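Local atomic coordinates of type VI secretion system component (Escherichia coli O6, PDB entry 2P5Z), a protein that probably forms part of the trimeric puncturing device of the type VI secretion system, resembling the phage T4 tail proteins gp27 and gp5. Residues L31-R36 against R356-T361; Q163-G168 against D418-G423; S180-W185 against G295-R300; W231-A236 against D333-V338. One frame throughout, in Å; residues are numbered along the deposited sequence.

Interaction 1 of 4, residues L31-R36 against R356-T361; sequences LTFEGR and RSYELT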
loop_
_atom_site.group_PDB
_atom_site.type_symbol
_atom_site.label_atom_id
_atom_site.label_comp_id
_atom_site.label_asym_id
_atom_site.label_seq_id
_atom_site.Cartn_x
_atom_site.Cartn_y
_atom_site.Cartn_z
ATOM N N LEU A 31 32.796 8.447 -6.640
ATOM C CA LEU A 31 33.043 7.042 -6.366
ATOM C C LEU A 31 32.118 6.179 -7.197
ATOM O O LEU A 31 32.540 5.563 -8.167
ATOM C CB LEU A 31 32.818 6.770 -4.893
ATOM C CG LEU A 31 33.191 5.395 -4.357
ATOM C CD1 LEU A 31 34.631 5.093 -4.673
ATOM C CD2 LEU A 31 32.966 5.358 -2.865
ATOM N N THR A 32 30.843 6.149 -6.822
ATOM C CA THR A 32 29.833 5.423 -7.600
ATOM C C THR A 32 28.520 6.211 -7.723
ATOM O O THR A 32 28.253 7.114 -6.927
ATOM C CB THR A 32 29.572 4.008 -7.003
ATOM O OG1 THR A 32 28.739 3.253 -7.892
ATOM C CG2 THR A 32 28.943 4.086 -5.628
ATOM N N PHE A 33 27.711 5.877 -8.724
ATOM C CA PHE A 33 26.390 6.468 -8.821
ATOM C C PHE A 33 25.293 5.552 -9.354
ATOM O O PHE A 33 25.546 4.613 -10.105
ATOM C CB PHE A 33 26.419 7.778 -9.617
ATOM C CG PHE A 33 26.371 7.596 -11.101
ATOM C CD1 PHE A 33 27.533 7.592 -11.845
ATOM C CD2 PHE A 33 25.178 7.446 -11.763
ATOM C CE1 PHE A 33 27.495 7.447 -13.223
ATOM C CE2 PHE A 33 25.152 7.282 -13.130
ATOM C CZ PHE A 33 26.302 7.277 -13.863
ATOM N N GLU A 34 24.060 5.895 -8.991
ATOM C CA GLU A 34 22.872 5.256 -9.517
ATOM C C GLU A 34 21.868 6.349 -9.868
ATOM O O GLU A 34 21.578 7.214 -9.039
ATOM C CB GLU A 34 22.303 4.311 -8.472
ATOM C CG GLU A 34 21.472 3.190 -9.049
ATOM C CD GLU A 34 21.735 1.873 -8.340
ATOM O OE1 GLU A 34 22.365 1.894 -7.253
ATOM O OE2 GLU A 34 21.316 0.819 -8.872
ATOM N N GLY A 35 21.377 6.324 -11.108
ATOM C CA GLY A 35 20.426 7.311 -11.615
ATOM C C GLY A 35 19.141 6.713 -12.191
ATOM O O GLY A 35 19.138 5.585 -12.672
ATOM N N ARG A 36 18.042 7.472 -12.127
ATOM C CA ARG A 36 16.745 7.079 -12.705
ATOM C C ARG A 36 16.133 8.277 -13.426
ATOM O O ARG A 36 16.026 9.362 -12.873
ATOM C CB ARG A 36 15.795 6.541 -11.625
ATOM C CG ARG A 36 16.150 5.115 -11.122
ATOM C CD ARG A 36 16.241 4.974 -9.563
ATOM N NE ARG A 36 17.052 6.028 -8.922
ATOM C CZ ARG A 36 17.557 5.963 -7.688
ATOM N NH1 ARG A 36 18.262 6.977 -7.197
ATOM N NH2 ARG A 36 17.355 4.888 -6.943
ATOM N N ARG A 356 34.068 0.229 -12.847
ATOM C CA ARG A 356 32.998 -0.437 -13.613
ATOM C C ARG A 356 32.553 0.322 -14.849
ATOM O O ARG A 356 32.436 -0.241 -15.936
ATOM C CB ARG A 356 31.781 -0.722 -12.729
ATOM C CG ARG A 356 31.003 -1.953 -13.156
ATOM C CD ARG A 356 29.674 -2.134 -12.406
ATOM N NE ARG A 356 29.563 -1.395 -11.139
ATOM C CZ ARG A 356 28.696 -0.407 -10.910
ATOM N NH1 ARG A 356 27.862 -0.016 -11.863
ATOM N NH2 ARG A 356 28.670 0.200 -9.730
ATOM N N SER A 357 32.284 1.599 -14.653
ATOM C CA SER A 357 31.796 2.504 -15.698
ATOM C C SER A 357 30.463 2.167 -16.398
ATOM O O SER A 357 29.773 1.193 -16.074
ATOM C CB SER A 357 32.893 2.928 -16.687
ATOM O OG SER A 357 32.822 4.334 -16.910
ATOM N N TYR A 358 30.148 2.994 -17.388
ATOM C CA TYR A 358 28.778 3.344 -17.699
ATOM C C TYR A 358 27.941 2.313 -18.428
ATOM O O TYR A 358 28.278 1.860 -19.521
ATOM C CB TYR A 358 28.756 4.685 -18.421
ATOM C CG TYR A 358 27.385 5.263 -18.671
ATOM C CD1 TYR A 358 26.850 5.272 -19.954
ATOM C CD2 TYR A 358 26.639 5.827 -17.640
ATOM C CE1 TYR A 358 25.616 5.817 -20.206
ATOM C CE2 TYR A 358 25.393 6.372 -17.886
ATOM C CZ TYR A 358 24.891 6.363 -19.174
ATOM O OH TYR A 358 23.661 6.899 -19.461
ATOM N N GLU A 359 26.817 1.980 -17.804
ATOM C CA GLU A 359 25.855 1.041 -18.354
ATOM C C GLU A 359 24.458 1.524 -17.987
ATOM O O GLU A 359 24.244 2.023 -16.877
ATOM C CB GLU A 359 26.108 -0.343 -17.753
ATOM C CG GLU A 359 25.319 -1.467 -18.394
ATOM C CD GLU A 359 25.901 -2.827 -18.085
ATOM O OE1 GLU A 359 25.182 -3.829 -18.273
ATOM O OE2 GLU A 359 27.077 -2.892 -17.658
ATOM N N LEU A 360 23.509 1.384 -18.907
ATOM C CA LEU A 360 22.112 1.678 -18.584
ATOM C C LEU A 360 21.140 0.618 -19.061
ATOM O O LEU A 360 21.333 0.054 -20.124
ATOM C CB LEU A 360 21.691 3.089 -19.055
ATOM C CG LEU A 360 21.402 3.690 -20.442
ATOM C CD1 LEU A 360 22.664 3.810 -21.238
ATOM C CD2 LEU A 360 20.303 2.986 -21.265
ATOM N N THR A 361 20.099 0.341 -18.284
ATOM C CA THR A 361 18.971 -0.436 -18.790
ATOM C C THR A 361 17.873 0.564 -19.199
ATOM O O THR A 361 17.664 1.558 -18.507
ATOM C CB THR A 361 18.416 -1.417 -17.736
ATOM O OG1 THR A 361 17.805 -0.676 -16.675
ATOM C CG2 THR A 361 19.527 -2.278 -17.133
#
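Between segments 31-36 and 356-361 the closest pair of CA atoms, T32 CA and S357 CA, is 8.8 Å apart, and no hydrogen bond joins the two. Their separation is a simple consequence of beta-sheet topology: strand 343-353 pairs antiparallel with both 29-38 and 359-366, so strands 29-38 and 359-366 run in the same direction, and side chains of the first and of R356-Y358, leading into the second, meet by reaching past the strand between them. Two contacts result. In the first, the rings of F33 and Y358 approach rim to rim, F33 CZ lying 4.1 Å from Y358 CD2. Each of these atoms sits near the plane of the other ring, and the planes differ by only about 30°, which makes this an edge-to-edge meeting without stacking. F33 CG stands between the backbone N and the carbonyl carbon (chi1 83°), whereas Y358 CG is anti to its N (chi1 -173°); both side chains also touch T350 of the middle strand. F33 also makes edge-to-face contacts with F68 and H17, so its ring belongs to a larger aromatic group. The second contact is polar but loose. A classic beta bulge places L31 and T32 together opposite Q48, and T32 OG1 is hydrogen-bonded to A352 O of the middle strand. R356 reaches this neighbourhood by a chain that bends at chi3, and NH1 makes a weak hydrogen bond to S351 OG. The other terminal nitrogen, R356 NH2, stops 3.6 Å from T32 OG1, meeting the hydroxyl obliquely to the guanidinium plane.

Interaction 2 of 4, residues Q163-G168 against D418-G423; sequences QVMQYG and DTWKPG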
loop_
_atom_site.group_PDB
_atom_site.type_symbol
_atom_site.label_atom_id
_atom_site.label_comp_id
_atom_site.label_asym_id
_atom_site.label_seq_id
_atom_site.Cartn_x
_atom_site.Cartn_y
_atom_site.Cartn_z
ATOM N N GLN A 163 -13.959 25.624 -12.973
ATOM C CA GLN A 163 -13.332 25.519 -11.663
ATOM C C GLN A 163 -12.537 24.210 -11.546
ATOM O O GLN A 163 -12.990 23.154 -11.986
ATOM C CB GLN A 163 -14.372 25.582 -10.540
ATOM C CG GLN A 163 -15.228 26.818 -10.545
ATOM C CD GLN A 163 -16.087 26.952 -9.310
ATOM O OE1 GLN A 163 -15.849 27.822 -8.474
ATOM N NE2 GLN A 163 -17.090 26.103 -9.193
ATOM N N VAL A 164 -11.352 24.281 -10.943
ATOM C CA VAL A 164 -10.517 23.101 -10.742
ATOM C C VAL A 164 -9.965 23.163 -9.337
ATOM O O VAL A 164 -9.277 24.120 -8.983
ATOM C CB VAL A 164 -9.346 23.039 -11.747
ATOM C CG1 VAL A 164 -8.292 21.990 -11.308
ATOM C CG2 VAL A 164 -9.847 22.721 -13.156
ATOM N N MET A 165 -10.294 22.160 -8.531
ATOM C CA MET A 165 -9.869 22.122 -7.129
ATOM C C MET A 165 -8.569 21.317 -6.880
ATOM O O MET A 165 -8.408 20.193 -7.367
ATOM C CB MET A 165 -10.988 21.524 -6.270
ATOM C CG MET A 165 -10.933 21.978 -4.827
ATOM S SD MET A 165 -12.119 21.178 -3.723
ATOM C CE MET A 165 -12.490 22.575 -2.718
ATOM N N GLN A 166 -7.661 21.898 -6.108
ATOM C CA GLN A 166 -6.536 21.170 -5.528
ATOM C C GLN A 166 -6.824 21.024 -4.035
ATOM O O GLN A 166 -6.857 22.009 -3.301
ATOM C CB GLN A 166 -5.227 21.941 -5.741
ATOM C CG GLN A 166 -4.031 21.439 -4.938
ATOM C CD GLN A 166 -2.721 22.146 -5.294
ATOM O OE1 GLN A 166 -2.704 23.119 -6.053
ATOM N NE2 GLN A 166 -1.620 21.660 -4.733
ATOM N N TYR A 167 -7.064 19.799 -3.586
ATOM C CA TYR A 167 -7.318 19.567 -2.166
ATOM C C TYR A 167 -6.519 18.351 -1.676
ATOM O O TYR A 167 -6.621 17.263 -2.251
ATOM C CB TYR A 167 -8.824 19.398 -1.910
ATOM C CG TYR A 167 -9.207 19.241 -0.447
ATOM C CD1 TYR A 167 -9.337 17.975 0.147
ATOM C CD2 TYR A 167 -9.420 20.349 0.346
ATOM C CE1 TYR A 167 -9.677 17.834 1.482
ATOM C CE2 TYR A 167 -9.752 20.221 1.686
ATOM C CZ TYR A 167 -9.891 18.967 2.247
ATOM O OH TYR A 167 -10.236 18.872 3.583
ATOM N N GLY A 168 -5.750 18.548 -0.605
ATOM C CA GLY A 168 -4.910 17.491 -0.009
ATOM C C GLY A 168 -3.925 16.845 -0.979
ATOM O O GLY A 168 -3.814 15.630 -1.037
ATOM N N ASP A 418 -4.899 28.939 7.464
ATOM C CA ASP A 418 -4.449 29.406 6.142
ATOM C C ASP A 418 -3.983 28.257 5.222
ATOM O O ASP A 418 -2.858 28.252 4.708
ATOM C CB ASP A 418 -3.372 30.505 6.267
ATOM C CG ASP A 418 -2.153 30.064 7.088
ATOM O OD1 ASP A 418 -2.258 29.092 7.866
ATOM O OD2 ASP A 418 -1.080 30.690 6.943
ATOM N N THR A 419 -4.875 27.296 4.998
ATOM C CA THR A 419 -4.589 26.146 4.151
ATOM C C THR A 419 -4.949 26.444 2.694
ATOM O O THR A 419 -4.689 25.637 1.803
ATOM C CB THR A 419 -5.352 24.897 4.641
ATOM O OG1 THR A 419 -6.752 25.194 4.728
ATOM C CG2 THR A 419 -4.856 24.480 6.018
ATOM N N TRP A 420 -5.536 27.616 2.470
ATOM C CA TRP A 420 -5.977 28.040 1.149
ATOM C C TRP A 420 -5.073 29.124 0.578
ATOM O O TRP A 420 -4.740 30.082 1.273
ATOM C CB TRP A 420 -7.449 28.495 1.188
ATOM C CG TRP A 420 -8.361 27.359 1.543
ATOM C CD1 TRP A 420 -8.727 26.968 2.801
ATOM C CD2 TRP A 420 -8.976 26.433 0.640
ATOM N NE1 TRP A 420 -9.552 25.863 2.733
ATOM C CE2 TRP A 420 -9.713 25.514 1.418
ATOM C CE3 TRP A 420 -8.990 26.303 -0.746
ATOM C CZ2 TRP A 420 -10.438 24.463 0.855
ATOM C CZ3 TRP A 420 -9.720 25.251 -1.314
ATOM C CH2 TRP A 420 -10.419 24.343 -0.509
ATOM N N LYS A 421 -4.665 28.949 -0.679
ATOM C CA LYS A 421 -3.915 29.967 -1.410
ATOM C C LYS A 421 -4.745 31.253 -1.548
ATOM O O LYS A 421 -5.958 31.181 -1.767
ATOM C CB LYS A 421 -3.496 29.434 -2.787
ATOM C CG LYS A 421 -2.393 28.375 -2.738
ATOM C CD LYS A 421 -2.065 27.816 -4.126
ATOM C CE LYS A 421 -1.397 26.441 -4.042
ATOM N NZ LYS A 421 -1.484 25.704 -5.337
ATOM N N PRO A 422 -4.098 32.426 -1.375
ATOM C CA PRO A 422 -4.732 33.747 -1.439
ATOM C C PRO A 422 -5.537 33.985 -2.711
ATOM O O PRO A 422 -5.008 33.861 -3.820
ATOM C CB PRO A 422 -3.541 34.708 -1.403
ATOM C CG PRO A 422 -2.475 33.963 -0.683
ATOM C CD PRO A 422 -2.654 32.528 -1.082
ATOM N N GLY A 423 -6.821 34.294 -2.540
ATOM C CA GLY A 423 -7.722 34.563 -3.663
ATOM C C GLY A 423 -8.138 33.318 -4.420
ATOM O O GLY A 423 -8.705 33.398 -5.515
#
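A junction between the phage-baseplate-hub region and the OB domain is made here by M165, Q166 and Y167, at the end of strand 161-166, and by W420 and K421, in the loop between OB strands 409-412 and 426-429. The closest CA atoms, Y167 CA and W420 CA, are 9.2 Å apart, which leaves the joining to side chains. On the polar side, K421 NZ donates a hydrogen bond of 2.9 Å to Q166 OE1. Both chains are extended beyond CG and cross at about a right angle, and the ammonium nitrogen approaches from above the amide, 43° out of the carbonyl plane. The same NZ is hydrogen-bonded to Y126 OH and has a long, weak ion pair with D171. Q166 uses the other end of its amide toward E169 O and D171 OD1, an arrangement that fixes the flip of the group and turns OE1 to the lysine. The apolar half is centred on the six-membered ring of W420. M165 bends at chi3 (-143°) to bring CE to the edge of the indole, 3.5 Å from W420 CH2. W420 CH2 also lies 4.2 Å from Y167 CD2, near the plane of the tyrosine ring and at its rim. Backbone hydrogen bonds between N123 and both T419 and K421 fasten the loop further. The chemistry implies that the lysine charge is probably stabilised by its two hydrogen bonds, to Q166 OE1 and Y126 OH, with the weak pair to D171 perhaps offsetting part of it.

Interaction 3 of 4, residues S180-W185 against G295-R300; sequences SEVGIW and GAFYAR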
loop_
_atom_site.group_PDB
_atom_site.type_symbol
_atom_site.label_atom_id
_atom_site.label_comp_id
_atom_site.label_asym_id
_atom_site.label_seq_id
_atom_site.Cartn_x
_atom_site.Cartn_y
_atom_site.Cartn_z
ATOM N N SER A 180 -1.758 14.168 -16.638
ATOM C CA SER A 180 -1.968 12.780 -17.047
ATOM C C SER A 180 -3.404 12.481 -17.467
ATOM O O SER A 180 -3.617 11.683 -18.393
ATOM C CB SER A 180 -1.526 11.791 -15.974
ATOM O OG SER A 180 -2.508 11.689 -14.965
ATOM N N GLU A 181 -4.367 13.117 -16.789
ATOM C CA GLU A 181 -5.796 12.923 -17.063
ATOM C C GLU A 181 -6.130 13.351 -18.484
ATOM O O GLU A 181 -7.030 12.811 -19.112
ATOM C CB GLU A 181 -6.656 13.680 -16.043
ATOM C CG GLU A 181 -7.111 12.839 -14.846
ATOM C CD GLU A 181 -7.385 13.649 -13.581
ATOM O OE1 GLU A 181 -7.262 14.883 -13.606
ATOM O OE2 GLU A 181 -7.702 13.041 -12.538
ATOM N N VAL A 182 -5.342 14.284 -18.998
ATOM C CA VAL A 182 -5.531 14.856 -20.311
ATOM C C VAL A 182 -4.415 14.355 -21.259
ATOM O O VAL A 182 -4.414 14.627 -22.466
ATOM C CB VAL A 182 -5.567 16.387 -20.117
ATOM C CG1 VAL A 182 -4.391 17.083 -20.745
ATOM C CG2 VAL A 182 -6.914 16.968 -20.513
ATOM N N GLY A 183 -3.475 13.589 -20.696
ATOM C CA GLY A 183 -2.472 12.891 -21.493
ATOM C C GLY A 183 -1.313 13.732 -21.993
ATOM O O GLY A 183 -0.715 13.412 -23.023
ATOM N N ILE A 184 -1.005 14.816 -21.285
ATOM C CA ILE A 184 0.169 15.628 -21.596
ATOM C C ILE A 184 1.345 14.997 -20.860
ATOM O O ILE A 184 1.202 14.488 -19.745
ATOM C CB ILE A 184 -0.010 17.124 -21.157
ATOM C CG1 ILE A 184 -1.020 17.838 -22.051
ATOM C CG2 ILE A 184 1.298 17.926 -21.232
ATOM C CD1 ILE A 184 -1.421 19.215 -21.522
ATOM N N TRP A 185 2.506 15.006 -21.496
ATOM C CA TRP A 185 3.689 14.460 -20.871
ATOM C C TRP A 185 4.849 15.423 -20.912
ATOM O O TRP A 185 4.862 16.371 -21.700
ATOM C CB TRP A 185 4.083 13.127 -21.500
ATOM C CG TRP A 185 4.272 13.142 -22.974
ATOM C CD1 TRP A 185 3.309 12.950 -23.922
ATOM C CD2 TRP A 185 5.503 13.301 -23.678
ATOM N NE1 TRP A 185 3.862 13.005 -25.181
ATOM C CE2 TRP A 185 5.209 13.219 -25.060
ATOM C CE3 TRP A 185 6.823 13.524 -23.282
ATOM C CZ2 TRP A 185 6.190 13.340 -26.049
ATOM C CZ3 TRP A 185 7.809 13.646 -24.276
ATOM C CH2 TRP A 185 7.482 13.553 -25.638
ATOM N N GLY A 295 -14.530 14.921 -24.073
ATOM C CA GLY A 295 -14.583 13.994 -25.201
ATOM C C GLY A 295 -14.763 12.539 -24.798
ATOM O O GLY A 295 -15.313 12.303 -23.730
ATOM N N ALA A 296 -14.368 11.535 -25.604
ATOM C CA ALA A 296 -14.027 11.532 -27.067
ATOM C C ALA A 296 -12.707 10.935 -27.637
ATOM O O ALA A 296 -12.701 9.740 -27.943
ATOM C CB ALA A 296 -14.476 12.787 -27.873
ATOM N N PHE A 297 -11.579 11.644 -27.742
ATOM C CA PHE A 297 -10.814 12.373 -26.704
ATOM C C PHE A 297 -10.447 11.691 -25.407
ATOM O O PHE A 297 -9.359 11.152 -25.318
ATOM C CB PHE A 297 -11.036 13.866 -26.521
ATOM C CG PHE A 297 -9.835 14.528 -25.898
ATOM C CD1 PHE A 297 -8.737 14.855 -26.685
ATOM C CD2 PHE A 297 -9.750 14.731 -24.518
ATOM C CE1 PHE A 297 -7.590 15.418 -26.124
ATOM C CE2 PHE A 297 -8.604 15.281 -23.945
ATOM C CZ PHE A 297 -7.523 15.629 -24.751
ATOM N N TYR A 298 -11.290 11.775 -24.388
ATOM C CA TYR A 298 -10.984 11.100 -23.137
ATOM C C TYR A 298 -10.948 9.588 -23.349
ATOM O O TYR A 298 -10.170 8.878 -22.710
ATOM C CB TYR A 298 -11.993 11.465 -22.057
ATOM C CG TYR A 298 -11.633 12.706 -21.282
ATOM C CD1 TYR A 298 -10.561 12.702 -20.394
ATOM C CD2 TYR A 298 -12.370 13.886 -21.421
ATOM C CE1 TYR A 298 -10.221 13.841 -19.669
ATOM C CE2 TYR A 298 -12.035 15.026 -20.702
ATOM C CZ TYR A 298 -10.961 14.993 -19.826
ATOM O OH TYR A 298 -10.616 16.103 -19.101
ATOM N N ALA A 299 -11.787 9.115 -24.268
ATOM C CA ALA A 299 -11.782 7.725 -24.684
ATOM C C ALA A 299 -10.552 7.434 -25.553
ATOM O O ALA A 299 -10.033 6.319 -25.536
ATOM C CB ALA A 299 -13.071 7.387 -25.433
ATOM N N ARG A 300 -10.093 8.440 -26.298
ATOM C CA ARG A 300 -8.931 8.298 -27.166
ATOM C C ARG A 300 -7.643 8.248 -26.350
ATOM O O ARG A 300 -6.789 7.397 -26.606
ATOM C CB ARG A 300 -8.872 9.429 -28.193
ATOM C CG ARG A 300 -7.972 9.136 -29.391
ATOM C CD ARG A 300 -6.686 9.912 -29.344
ATOM N NE ARG A 300 -6.849 11.302 -29.755
ATOM C CZ ARG A 300 -6.054 12.296 -29.361
ATOM N NH1 ARG A 300 -5.047 12.056 -28.539
ATOM N NH2 ARG A 300 -6.268 13.535 -29.776
#
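V182, in the last turn of helix 171-182, packs against F297 and Y298 at the start of helix 298-308, an end-to-start meeting of two helices. The first helix finishes in a Schellman motif with G183, at positive phi, as its C-prime residue; F297 occupies the N-cap position of the second. The two aromatic side chains divide the work. F297 has CG anti to the backbone N (chi1 -156°), which carries its ring to the valine: CE2 lies 4.2 Å from V182 CG2, and CZ is 4.0 Å from V182 O, oblique to the ring. Y298 takes a different first torsion (chi1 -88°), and its ring stands nearly at right angles to that of F297, with F297 CD2 4.1 Å above one face of Y298, displaced toward the rim. The hydroxyl end of Y298 reaches V182 CG2 as well, so this one methyl touches both aromatic residues. E181 adds no side-chain contact; its contribution is the backbone carbonyl. A hydrogen bond between R305 NH1 and S180 O further ties the second helix to the end of the first. At the tyrosine's edge, near the ring plane, E181 O stands 3.4 Å from Y298 CE1.

Interaction 4 of 4, residues W231-A236 against D333-V338; sequences WGLNTA and DDAPAV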
loop_
_atom_site.group_PDB
_atom_site.type_symbol
_atom_site.label_atom_id
_atom_site.label_comp_id
_atom_site.label_asym_id
_atom_site.label_seq_id
_atom_site.Cartn_x
_atom_site.Cartn_y
_atom_site.Cartn_z
ATOM N N TRP A 231 22.437 -3.626 -26.431
ATOM C CA TRP A 231 22.372 -5.102 -26.308
ATOM C C TRP A 231 21.339 -5.563 -25.284
ATOM O O TRP A 231 20.762 -4.749 -24.577
ATOM C CB TRP A 231 23.736 -5.694 -25.924
ATOM C CG TRP A 231 24.096 -5.587 -24.462
ATOM C CD1 TRP A 231 23.874 -6.520 -23.483
ATOM C CD2 TRP A 231 24.782 -4.500 -23.836
ATOM N NE1 TRP A 231 24.352 -6.059 -22.278
ATOM C CE2 TRP A 231 24.924 -4.825 -22.472
ATOM C CE3 TRP A 231 25.284 -3.281 -24.299
ATOM C CZ2 TRP A 231 25.538 -3.970 -21.557
ATOM C CZ3 TRP A 231 25.913 -2.438 -23.398
ATOM C CH2 TRP A 231 26.025 -2.781 -22.037
ATOM N N GLY A 232 21.126 -6.871 -25.190
ATOM C CA GLY A 232 20.217 -7.447 -24.190
ATOM C C GLY A 232 18.740 -7.163 -24.452
ATOM O O GLY A 232 17.938 -7.107 -23.514
ATOM N N LEU A 233 18.387 -6.980 -25.724
ATOM C CA LEU A 233 17.049 -6.560 -26.095
ATOM C C LEU A 233 16.001 -7.604 -25.753
ATOM O O LEU A 233 16.212 -8.799 -25.969
ATOM C CB LEU A 233 16.963 -6.207 -27.576
ATOM C CG LEU A 233 17.904 -5.120 -28.100
ATOM C CD1 LEU A 233 17.540 -4.729 -29.526
ATOM C CD2 LEU A 233 17.905 -3.881 -27.212
ATOM N N ASN A 234 14.884 -7.129 -25.201
ATOM C CA ASN A 234 13.774 -7.986 -24.815
ATOM C C ASN A 234 12.412 -7.267 -24.831
ATOM O O ASN A 234 12.341 -6.032 -24.805
ATOM C CB ASN A 234 14.040 -8.613 -23.457
ATOM C CG ASN A 234 14.069 -7.599 -22.345
ATOM O OD1 ASN A 234 13.079 -7.419 -21.645
ATOM N ND2 ASN A 234 15.207 -6.932 -22.167
ATOM N N THR A 235 11.337 -8.051 -24.907
ATOM C CA THR A 235 10.002 -7.511 -25.047
ATOM C C THR A 235 9.099 -8.115 -24.017
ATOM O O THR A 235 9.408 -9.157 -23.450
ATOM C CB THR A 235 9.343 -7.893 -26.361
ATOM O OG1 THR A 235 9.153 -9.304 -26.366
ATOM C CG2 THR A 235 10.136 -7.442 -27.587
ATOM N N ALA A 236 7.968 -7.454 -23.792
ATOM C CA ALA A 236 6.941 -7.937 -22.881
ATOM C C ALA A 236 5.605 -7.438 -23.396
ATOM O O ALA A 236 5.471 -6.269 -23.777
ATOM C CB ALA A 236 7.183 -7.440 -21.459
ATOM N N ASP A 333 21.100 -7.319 -37.199
ATOM C CA ASP A 333 19.666 -7.430 -37.433
ATOM C C ASP A 333 19.154 -8.731 -36.828
ATOM O O ASP A 333 18.175 -9.315 -37.298
ATOM C CB ASP A 333 19.342 -7.349 -38.928
ATOM C CG ASP A 333 20.254 -8.220 -39.770
ATOM O OD1 ASP A 333 21.157 -7.662 -40.433
ATOM O OD2 ASP A 333 20.078 -9.460 -39.762
ATOM N N ASP A 334 19.840 -9.169 -35.773
ATOM C CA ASP A 334 19.408 -10.296 -34.951
ATOM C C ASP A 334 18.462 -9.776 -33.857
ATOM O O ASP A 334 17.973 -10.531 -33.013
ATOM C CB ASP A 334 20.631 -10.990 -34.332
ATOM C CG ASP A 334 20.388 -12.470 -34.024
ATOM O OD1 ASP A 334 19.281 -12.977 -34.313
ATOM O OD2 ASP A 334 21.313 -13.132 -33.497
ATOM N N ALA A 335 18.226 -8.465 -33.893
ATOM C CA ALA A 335 17.308 -7.764 -33.008
ATOM C C ALA A 335 15.887 -7.927 -33.521
ATOM O O ALA A 335 15.668 -7.861 -34.734
ATOM C CB ALA A 335 17.675 -6.289 -32.979
ATOM N N PRO A 336 14.916 -8.135 -32.600
ATOM C CA PRO A 336 13.480 -8.207 -32.906
ATOM C C PRO A 336 12.943 -7.043 -33.747
ATOM O O PRO A 336 13.523 -5.952 -33.749
ATOM C CB PRO A 336 12.832 -8.227 -31.521
ATOM C CG PRO A 336 13.856 -8.872 -30.651
ATOM C CD PRO A 336 15.172 -8.372 -31.164
ATOM N N ALA A 337 11.840 -7.308 -34.449
ATOM C CA ALA A 337 11.300 -6.433 -35.498
ATOM C C ALA A 337 10.980 -5.013 -35.043
ATOM O O ALA A 337 11.260 -4.064 -35.777
ATOM C CB ALA A 337 10.069 -7.078 -36.147
ATOM N N VAL A 338 10.427 -4.884 -33.833
ATOM C CA VAL A 338 10.034 -3.592 -33.255
ATOM C C VAL A 338 11.196 -2.627 -33.096
ATOM O O VAL A 338 11.053 -1.434 -33.364
ATOM C CB VAL A 338 9.345 -3.743 -31.876
ATOM C CG1 VAL A 338 7.838 -3.828 -32.031
ATOM C CG2 VAL A 338 9.890 -4.949 -31.102
#
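L233 and T235, two residues apart on strand 230-237, meet A335 and V338 respectively, where a loop enters helix 337-341. The layout is that of this loop and the start of the helix packed on strand 230-237 of the hub's sheet, with the touching parts 39° apart in direction and L233 CA 7.0 Å from A335 CA. Apolar contact is the whole of the direct joining. L233, with CG anti to the carbonyl carbon (chi1 -57°), sets CD1 3.8 Å from A335 CB. Further along, T235 CG2 and V338 CG2 meet at 4.3 Å, and both residues also touch L313 of the adjacent strand.

Polar groups serve other partners. T235 OG1 is hydrogen-bonded to H96 N of the third subunit, whose strand continues the sheet by antiparallel pairing with T235 and A236; D334 makes a salt bridge to K54 of that same subunit. Both elements of the contact thus take part in the trimer interface. Within the strand, N234 turns from the helix and bonds back to the backbone: N234 ND2 donates to G232 O at 3.1 Å, in the carbonyl plane and with an N-H...O angle of 161°.

How the interactions relate
Along the chain, interactions 3 and 4 cross each other and both nest inside the loop closed by interaction 1, while interaction 2, closed by the OB domain, crosses interaction 1. Interactions 1 and 4 are neighbours, their centres about 22 Å apart, and touch where E359 meets W231; strands 230-237 and 359-366 both pair with 311-317. The centre of interaction 3 lies about 30 Å from that of interaction 4 and about 24 Å from that of interaction 2, to which helix 171-182 connects it by following strand 161-166. Interactions 2 and 4, with centres about 48 Å apart, lie on opposite sides of the chain's centre. Contacts between sequence-distant segments thus link the hub's sheets, its helices, the OB domain and the trimer interface.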